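Local coordinates for protein Endonuclease/exonuclease/phosphatase (Beutenbergia cavernae DSM 12333, PDB 4RUW) that is of unknown function but belongs to the endonuclease/exonuclease/phosphatase family, pairing a zinc-bearing DNase I-like domain with an immunoglobulin-like domain, at residues R268-P273 with R401-V406; L361-C366 with R392-S397. All blocks are in the same frame, centred on the assembly; numbering follows the deposited sequence.

Contact 1: residues R268-P273 with R401-V406; sequences RQVNDP and RDRCTV. With GOL (glycerol), chain D.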
ATOM      1  N   ARG A 268      -5.707  -0.090  -6.957  1.00 11.06           N
ATOM      2  CA  ARG A 268      -5.695   0.494  -8.280  1.00 12.54           C
ATOM      3  C   ARG A 268      -5.845  -0.548  -9.395  1.00 13.07           C
ATOM      4  O   ARG A 268      -6.168  -0.197 -10.525  1.00 13.94           O
ATOM      5  CB  ARG A 268      -4.385   1.261  -8.405  1.00 16.68           C
ATOM      6  CG  ARG A 268      -4.229   2.152  -9.581  1.00 19.63           C
ATOM      7  CD  ARG A 268      -2.895   2.869  -9.446  1.00 21.71           C
ATOM      8  NE  ARG A 268      -2.809   3.936 -10.415  1.00 23.57           N
ATOM      9  CZ  ARG A 268      -1.939   4.932 -10.347  1.00 19.85           C
ATOM     10  NH1 ARG A 268      -1.046   4.987  -9.356  1.00 19.02           N
ATOM     11  NH2 ARG A 268      -1.955   5.857 -11.293  1.00 22.84           N
ATOM     12  N   GLN A 269      -5.626  -1.824  -9.087  1.00 12.43           N
ATOM     13  CA  GLN A 269      -5.836  -2.881 -10.074  1.00 13.51           C
ATOM     14  C   GLN A 269      -7.322  -3.116 -10.322  1.00 12.72           C
ATOM     15  O   GLN A 269      -7.714  -3.453 -11.439  1.00 15.01           O
ATOM     16  CB  GLN A 269      -5.207  -4.206  -9.629  1.00 13.52           C
ATOM     17  CG  GLN A 269      -3.750  -4.147  -9.216  1.00 14.48           C
ATOM     18  CD  GLN A 269      -2.863  -3.506 -10.260  1.00 14.59           C
ATOM     19  OE1 GLN A 269      -2.727  -4.008 -11.372  1.00 16.29           O
ATOM     20  NE2 GLN A 269      -2.241  -2.390  -9.895  1.00 16.26           N
ATOM     21  N   VAL A 270      -8.143  -2.959  -9.281  1.00 11.77           N
ATOM     22  CA  VAL A 270      -9.542  -3.370  -9.354  1.00 11.77           C
ATOM     23  C   VAL A 270     -10.546  -2.233  -9.215  1.00 11.77           C
ATOM     24  O   VAL A 270     -11.714  -2.414  -9.547  1.00 13.31           O
ATOM     25  CB  VAL A 270      -9.895  -4.466  -8.312  1.00 12.96           C
ATOM     26  CG1 VAL A 270      -9.273  -5.801  -8.692  1.00 15.86           C
ATOM     27  CG2 VAL A 270      -9.518  -4.035  -6.898  1.00 13.50           C
ATOM     28  N   ASN A 271     -10.114  -1.075  -8.718  1.00 11.61           N
ATOM     29  CA  ASN A 271     -11.013   0.047  -8.433  1.00 11.77           C
ATOM     30  C   ASN A 271     -10.410   1.339  -8.953  1.00 11.64           C
ATOM     31  O   ASN A 271      -9.200   1.431  -9.154  1.00 12.59           O
ATOM     32  CB  ASN A 271     -11.204   0.221  -6.923  1.00 12.43           C
ATOM     33  CG  ASN A 271     -11.926  -0.947  -6.264  1.00 12.74           C
ATOM     34  OD1 ASN A 271     -12.830  -1.547  -6.834  1.00 14.31           O
ATOM     35  ND2 ASN A 271     -11.538  -1.254  -5.031  1.00 13.01           N
ATOM     36  N   ASP A 272     -11.238   2.357  -9.145  1.00 11.73           N
ATOM     37  CA  ASP A 272     -10.722   3.704  -9.354  1.00 12.17           C
ATOM     38  C   ASP A 272     -10.114   4.214  -8.048  1.00 11.50           C
ATOM     39  O   ASP A 272     -10.796   4.252  -7.024  1.00 11.82           O
ATOM     40  CB  ASP A 272     -11.840   4.670  -9.771  1.00 13.24           C
ATOM     41  CG  ASP A 272     -12.366   4.410 -11.159  1.00 15.99           C
ATOM     42  OD1 ASP A 272     -11.579   4.024 -12.048  1.00 15.54           O
ATOM     43  OD2 ASP A 272     -13.581   4.618 -11.362  1.00 20.58           O
ATOM     44  N   PRO A 273      -8.840   4.634  -8.080  1.00 11.30           N
ATOM     45  CA  PRO A 273      -8.256   5.289  -6.903  1.00 11.53           C
ATOM     46  C   PRO A 273      -9.122   6.434  -6.370  1.00 12.05           C
ATOM     47  O   PRO A 273      -9.241   6.572  -5.151  1.00 12.41           O
ATOM     48  CB  PRO A 273      -6.912   5.792  -7.431  1.00 12.36           C
ATOM     49  CG  PRO A 273      -6.526   4.721  -8.437  1.00 12.39           C
ATOM     50  CD  PRO A 273      -7.837   4.420  -9.139  1.00 12.17           C
ATOM     51  N   ARG A 401      -6.534   9.126 -10.863  1.00 12.26           N
ATOM     52  CA  ARG A 401      -7.781   8.808 -10.163  1.00 12.45           C
ATOM     53  C   ARG A 401      -8.506   7.593 -10.738  1.00 13.06           C
ATOM     54  O   ARG A 401      -9.458   7.098 -10.135  1.00 13.47           O
ATOM     55  CB  ARG A 401      -8.718  10.012 -10.155  1.00 13.63           C
ATOM     56  CG  ARG A 401      -8.185  11.179  -9.350  1.00 13.13           C
ATOM     57  CD  ARG A 401      -9.186  12.309  -9.324  1.00 14.04           C
ATOM     58  NE  ARG A 401      -8.682  13.446  -8.570  1.00 14.12           N
ATOM     59  CZ  ARG A 401      -9.335  14.594  -8.436  1.00 14.51           C
ATOM     60  NH1 ARG A 401     -10.515  14.753  -9.022  1.00 16.22           N
ATOM     61  NH2 ARG A 401      -8.810  15.579  -7.724  1.00 15.00           N
ATOM     62  N   ASP A 402      -8.054   7.116 -11.896  1.00 12.95           N
ATOM     63  CA  ASP A 402      -8.725   6.036 -12.605  1.00 14.01           C
ATOM     64  C   ASP A 402      -7.981   4.716 -12.471  1.00 13.64           C
ATOM     65  O   ASP A 402      -6.749   4.678 -12.389  1.00 14.77           O
ATOM     66  CB  ASP A 402      -8.871   6.387 -14.087  1.00 15.44           C
ATOM     67  CG  ASP A 402      -9.578   7.700 -14.307  1.00 18.67           C
ATOM     68  OD1 ASP A 402     -10.528   8.000 -13.554  1.00 20.65           O
ATOM     69  OD2 ASP A 402      -9.166   8.440 -15.222  1.00 20.78           O
ATOM     70  N   ARG A 403      -8.753   3.636 -12.469  1.00 14.15           N
ATOM     71  CA  ARG A 403      -8.253   2.276 -12.375  1.00 14.33           C
ATOM     72  C   ARG A 403      -7.227   1.987 -13.471  1.00 14.26           C
ATOM     73  O   ARG A 403      -7.374   2.460 -14.595  1.00 16.41           O
ATOM     74  CB  ARG A 403      -9.458   1.344 -12.518  1.00 14.88           C
ATOM     75  CG  ARG A 403      -9.190  -0.130 -12.377  1.00 14.84           C
ATOM     76  CD  ARG A 403     -10.499  -0.885 -12.470  1.00 14.55           C
ATOM     77  NE  ARG A 403     -10.270  -2.324 -12.441  1.00 14.74           N
ATOM     78  CZ  ARG A 403     -11.229  -3.239 -12.507  1.00 14.83           C
ATOM     79  NH1 ARG A 403     -12.495  -2.865 -12.619  1.00 16.93           N
ATOM     80  NH2 ARG A 403     -10.914  -4.526 -12.470  1.00 16.48           N
ATOM     81  N   CYS A 404      -6.197   1.203 -13.125  0.54 14.13           N
ATOM     82  CA  CYS A 404      -5.193   0.703 -14.077  0.54 14.72           C
ATOM     83  C   CYS A 404      -5.821  -0.239 -15.106  0.54 13.24           C
ATOM     84  O   CYS A 404      -6.937  -0.727 -14.918  0.54 13.09           O
ATOM     85  CB  CYS A 404      -4.078  -0.076 -13.355  0.54 17.66           C
ATOM     86  SG  CYS A 404      -2.848   0.863 -12.397  0.54 20.05           S
ATOM     87  N   THR A 405      -5.092  -0.515 -16.182  1.00 12.81           N
ATOM     88  CA  THR A 405      -5.559  -1.473 -17.168  1.00 13.91           C
ATOM     89  C   THR A 405      -4.792  -2.777 -17.046  1.00 13.71           C
ATOM     90  O   THR A 405      -3.578  -2.817 -17.297  1.00 15.95           O
ATOM     91  CB  THR A 405      -5.394  -0.914 -18.585  1.00 15.89           C
ATOM     92  OG1 THR A 405      -6.032   0.369 -18.661  1.00 17.18           O
ATOM     93  CG2 THR A 405      -6.014  -1.840 -19.609  1.00 17.44           C
ATOM     94  N   VAL A 406      -5.501  -3.837 -16.661  1.00 13.36           N
ATOM     95  CA  VAL A 406      -4.889  -5.138 -16.422  1.00 15.03           C
ATOM     96  C   VAL A 406      -5.515  -6.176 -17.346  1.00 15.00           C
ATOM     97  O   VAL A 406      -6.733  -6.364 -17.348  1.00 15.59           O
ATOM     98  CB  VAL A 406      -5.071  -5.590 -14.963  1.00 16.39           C
ATOM     99  CG1 VAL A 406      -4.269  -6.854 -14.696  1.00 18.66           C
ATOM    100  CG2 VAL A 406      -4.648  -4.488 -14.006  1.00 17.32           C
TER
HETATM  101  C1  GOL D 503     -15.706   2.772 -12.694  1.00 32.72           C
HETATM  102  O1  GOL D 503     -14.991   3.693 -13.479  0.69 33.57           O
HETATM  103  C2  GOL D 503     -15.241   1.323 -12.776  1.00 31.09           C
HETATM  104  O2  GOL D 503     -16.314   0.567 -12.230  0.76 32.77           O
HETATM  105  C3  GOL D 503     -13.950   1.019 -11.983  1.00 28.62           C
HETATM  106  O3  GOL D 503     -13.787  -0.379 -11.664  1.00 27.17           O
HETATM  107  O   HOH W   1      -4.187   4.113 -12.727  1.00 34.89           O
HETATM  108  O   HOH W   2      -8.241  -5.715 -13.087  1.00 25.78           O

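Contact 2: residues L361-C366 with R392-S397; sequences LRLSVC and RTVTDS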
ATOM      1  N   LEU A 361      -0.118 -15.095 -18.883  1.00 16.17           N
ATOM      2  CA  LEU A 361       0.560 -13.813 -18.923  1.00 15.22           C
ATOM      3  C   LEU A 361      -0.387 -12.744 -18.400  1.00 14.60           C
ATOM      4  O   LEU A 361      -1.596 -12.791 -18.651  1.00 15.37           O
ATOM      5  CB  LEU A 361       0.983 -13.472 -20.352  1.00 16.78           C
ATOM      6  CG  LEU A 361       2.050 -14.388 -20.949  1.00 18.71           C
ATOM      7  CD1 LEU A 361       2.217 -14.138 -22.445  1.00 19.60           C
ATOM      8  CD2 LEU A 361       3.365 -14.200 -20.220  1.00 21.92           C
ATOM      9  N   ARG A 362       0.165 -11.786 -17.660  1.00 13.67           N
ATOM     10  CA  ARG A 362      -0.596 -10.653 -17.158  1.00 13.54           C
ATOM     11  C   ARG A 362       0.195  -9.380 -17.395  1.00 12.95           C
ATOM     12  O   ARG A 362       1.389  -9.324 -17.105  1.00 14.09           O
ATOM     13  CB  ARG A 362      -0.893 -10.799 -15.659  1.00 13.75           C
ATOM     14  CG  ARG A 362      -1.666  -9.611 -15.068  1.00 14.60           C
ATOM     15  CD  ARG A 362      -1.862  -9.756 -13.568  1.00 15.29           C
ATOM     16  NE  ARG A 362      -0.579  -9.760 -12.869  1.00 14.79           N
ATOM     17  CZ  ARG A 362      -0.401 -10.191 -11.625  1.00 15.99           C
ATOM     18  NH1 ARG A 362      -1.428 -10.653 -10.931  1.00 18.47           N
ATOM     19  NH2 ARG A 362       0.806 -10.171 -11.075  1.00 16.31           N
ATOM     20  N   LEU A 363      -0.479  -8.360 -17.920  1.00 12.82           N
ATOM     21  CA  LEU A 363       0.122  -7.051 -18.109  1.00 13.19           C
ATOM     22  C   LEU A 363      -0.740  -6.020 -17.395  1.00 14.00           C
ATOM     23  O   LEU A 363      -1.931  -5.884 -17.700  1.00 17.48           O
ATOM     24  CB  LEU A 363       0.194  -6.742 -19.603  1.00 17.15           C
ATOM     25  CG  LEU A 363       1.096  -5.654 -20.171  1.00 20.44           C
ATOM     26  CD1 LEU A 363       2.454  -5.685 -19.509  1.00 20.01           C
ATOM     27  CD2 LEU A 363       1.246  -5.849 -21.675  1.00 19.52           C
ATOM     28  N   SER A 364      -0.146  -5.333 -16.420  1.00 12.93           N
ATOM     29  CA  SER A 364      -0.805  -4.247 -15.709  1.00 13.37           C
ATOM     30  C   SER A 364      -0.147  -2.934 -16.125  1.00 13.12           C
ATOM     31  O   SER A 364       1.066  -2.763 -15.959  1.00 14.59           O
ATOM     32  CB  SER A 364      -0.675  -4.443 -14.197  1.00 14.19           C
ATOM     33  OG  SER A 364      -1.162  -3.307 -13.493  1.00 15.55           O
ATOM     34  N   VAL A 365      -0.935  -2.022 -16.682  1.00 12.66           N
ATOM     35  CA  VAL A 365      -0.410  -0.799 -17.258  1.00 12.92           C
ATOM     36  C   VAL A 365      -1.055   0.375 -16.554  1.00 12.61           C
ATOM     37  O   VAL A 365      -2.286   0.459 -16.438  1.00 13.09           O
ATOM     38  CB  VAL A 365      -0.667  -0.730 -18.769  1.00 14.35           C
ATOM     39  CG1 VAL A 365      -0.059   0.532 -19.358  1.00 15.54           C
ATOM     40  CG2 VAL A 365      -0.091  -1.946 -19.438  1.00 15.37           C
ATOM     41  N   CYS A 366      -0.217   1.301 -16.116  0.57 13.22           N
ATOM     42  CA  CYS A 366      -0.684   2.398 -15.299  0.57 13.60           C
ATOM     43  C   CYS A 366      -0.153   3.738 -15.776  0.57 12.91           C
ATOM     44  O   CYS A 366       1.061   3.933 -15.873  0.57 14.79           O
ATOM     45  CB  CYS A 366      -0.251   2.166 -13.858  0.57 15.76           C
ATOM     46  SG  CYS A 366      -0.480   3.592 -12.823  0.57 17.58           S
ATOM     47  N   ARG A 392       1.074  -8.216 -28.177  1.00 21.49           N
ATOM     48  CA  ARG A 392      -0.097  -7.662 -27.514  1.00 19.74           C
ATOM     49  C   ARG A 392       0.232  -6.260 -27.043  1.00 18.15           C
ATOM     50  O   ARG A 392       1.366  -5.981 -26.654  1.00 19.16           O
ATOM     51  CB  ARG A 392      -0.536  -8.529 -26.335  1.00 21.51           C
ATOM     52  CG  ARG A 392      -1.846  -8.065 -25.697  1.00 20.94           C
ATOM     53  CD  ARG A 392      -2.395  -9.080 -24.715  1.00 21.26           C
ATOM     54  NE  ARG A 392      -2.830 -10.300 -25.384  1.00 19.68           N
ATOM     55  CZ  ARG A 392      -4.088 -10.563 -25.724  1.00 18.64           C
ATOM     56  NH1 ARG A 392      -5.049  -9.684 -25.467  1.00 19.94           N
ATOM     57  NH2 ARG A 392      -4.387 -11.708 -26.325  1.00 18.91           N
ATOM     58  N   THR A 393      -0.770  -5.390 -27.094  1.00 17.50           N
ATOM     59  CA  THR A 393      -0.657  -4.001 -26.685  1.00 17.51           C
ATOM     60  C   THR A 393      -1.714  -3.720 -25.626  1.00 16.87           C
ATOM     61  O   THR A 393      -2.877  -4.101 -25.795  1.00 19.16           O
ATOM     62  CB  THR A 393      -0.872  -3.075 -27.892  1.00 19.95           C
ATOM     63  OG1 THR A 393       0.123  -3.358 -28.883  1.00 21.81           O
ATOM     64  CG2 THR A 393      -0.777  -1.618 -27.482  1.00 20.06           C
ATOM     65  N   VAL A 394      -1.309  -3.095 -24.521  1.00 15.63           N
ATOM     66  CA  VAL A 394      -2.237  -2.728 -23.462  1.00 15.91           C
ATOM     67  C   VAL A 394      -1.986  -1.269 -23.109  1.00 15.34           C
ATOM     68  O   VAL A 394      -0.838  -0.863 -22.901  1.00 15.50           O
ATOM     69  CB  VAL A 394      -2.070  -3.635 -22.226  1.00 16.74           C
ATOM     70  CG1 VAL A 394      -2.993  -3.199 -21.100  1.00 18.44           C
ATOM     71  CG2 VAL A 394      -2.334  -5.095 -22.598  1.00 17.70           C
ATOM     72  N   THR A 395      -3.055  -0.481 -23.057  1.00 16.65           N
ATOM     73  CA  THR A 395      -2.929   0.959 -22.886  1.00 16.72           C
ATOM     74  C   THR A 395      -3.741   1.440 -21.686  1.00 16.37           C
ATOM     75  O   THR A 395      -4.833   0.933 -21.422  1.00 17.71           O
ATOM     76  CB  THR A 395      -3.392   1.701 -24.160  1.00 19.36           C
ATOM     77  OG1 THR A 395      -2.658   1.209 -25.285  1.00 22.20           O
ATOM     78  CG2 THR A 395      -3.174   3.208 -24.043  1.00 20.63           C
ATOM     79  N   ASP A 396      -3.198   2.410 -20.954  1.00 16.15           N
ATOM     80  CA  ASP A 396      -3.939   3.073 -19.892  1.00 15.59           C
ATOM     81  C   ASP A 396      -3.997   4.572 -20.152  1.00 15.86           C
ATOM     82  O   ASP A 396      -2.968   5.215 -20.366  1.00 15.97           O
ATOM     83  CB  ASP A 396      -3.280   2.807 -18.541  1.00 16.06           C
ATOM     84  CG  ASP A 396      -4.177   3.167 -17.375  1.00 16.99           C
ATOM     85  OD1 ASP A 396      -5.374   2.840 -17.422  1.00 21.26           O
ATOM     86  OD2 ASP A 396      -3.698   3.778 -16.404  1.00 17.73           O
ATOM     87  N   SER A 397      -5.203   5.131 -20.143  1.00 17.82           N
ATOM     88  CA  SER A 397      -5.353   6.575 -20.263  1.00 19.16           C
ATOM     89  C   SER A 397      -6.046   7.114 -19.015  1.00 19.06           C
ATOM     90  O   SER A 397      -6.091   6.439 -17.993  1.00 23.95           O
ATOM     91  CB  SER A 397      -6.115   6.944 -21.534  1.00 23.28           C
ATOM     92  OG  SER A 397      -7.357   6.281 -21.586  1.00 25.71           O
TER

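Contact 1: residues R268-P273 with R401-V406
Arg401 meets Pro273 through its backbone: its carbonyl oxygen rests 3.3 Å from Pro273 N, which has no hydrogen to share, and Pro273 CD packs against the same oxygen. The guanidinium of Arg401 turns away to a salt bridge with Asp292. At Asp402 the carbonyl oxygen takes a bond of 2.6 Å from water 1, which in turn accepts from Arg268 NE at the edge of that guanidinium, in its plane; Arg268 NH2 bonds to Asn368 OD1. The Asp402 carboxylate reaches back to the amide of Thr399, yet its OD1 is only 4.4 Å from OD1 of Asp272, a nearness of like charges that the bond from Arg403 N to Asp272 OD1 may partly offset.

Arg403 does most of the joining. Its N gives a nearly straight bond (161°) to the anti lone pair of Asp272 OD1, 2.9 Å away. CG is anti to the backbone N (chi1 -177°), and the chain beyond it is extended, passing beside residues 268-270. There Arg403 NE bonds to Gln269 O at 3.0 Å, and water 2 links that same oxygen to NH2. Val270 O lies 3.0 Å above the centre of one guanidinium face of Arg403. A glycerol, probably from the crystallisation liquor, bridges NH1 and Asp272 OD2.

At Cys404 the backbone N donates to Arg268 O over 3.0 Å. Val406 then sets CG2 3.3 Å from Gln269 OE1, the two side chains crossing at about a right angle; Ser364 OG and Asp265 O hold that amide. Backbone carbonyls of Arg268 and Gln269 thus receive donors from a loop of the immunoglobulin-like domain, an interdomain junction with the DNase I-like domain.

Contact 2: residues L361-C366 with R392-S397
Val365 and Val394 face each other across the space between two sheets, their branches crossing obliquely. The closest touch is methyl to methyl, 3.6 Å between Val365 CG2 and Val394 CG1. Val394 has CG1 anti to its backbone N (chi1 177°), and its two methyls serve different partners: CG1 meets Val365, whereas CG2 lies 3.8 Å from Leu363 CD2. Leu363 and Val394 slide past each other in opposite directions. Val365 also packs on Val379 and Ala381 of strand 378-384, and Leu363 on Leu353 of strand 349-356, which ties the cluster to neighbours in both sheets.

Asp396 comes in differently. Its CB points toward strand 360-367 and sits 3.3 Å from Val365 O, with CG, anti to the backbone N (chi1 -166°), passing the same carbonyl. The carboxylate lies beyond: OD2 bonds to Lys367 N and OD1 to Thr405 OG1, both on the opposing sheet; Thr405 OG1 also meets Thr395 O.

Strand 361-366 and strand 392-396 cross at -32°, in keeping with facing strands of an immunoglobulin-like beta sandwich; the approach of their axes to 6.0 Å is consistent with the position of strand 390-396 at the edge of its sheet. No hydrogen bond joins the two segments directly. Cohesion between them is therefore apolar along Leu363, Val365 and Val394, while at one end a buried carboxylate is bonded through Lys367 N and Thr405 OG1 to the other sheet, which would plausibly offset part of the cost of burying its charge.

How the contacts relate
The two contacts lie about 12 Å apart, centre to centre, and share one sheet of the immunoglobulin-like domain, in which strands 360-367 and 405-410 are antiparallel neighbours. Both segments of contact 2 lie between the two segments of contact 1 in sequence, and strand 390-396 is followed directly by strand 405-410. Contact 1 joins this domain to the preceding DNase I-like domain; contact 2 joins its two sheets. The backbone of Thr405 pairs with that of Val365. Strand 360-367 thus faces the sandwich interior on one side and, through Ser364, the neighbouring domain on the other.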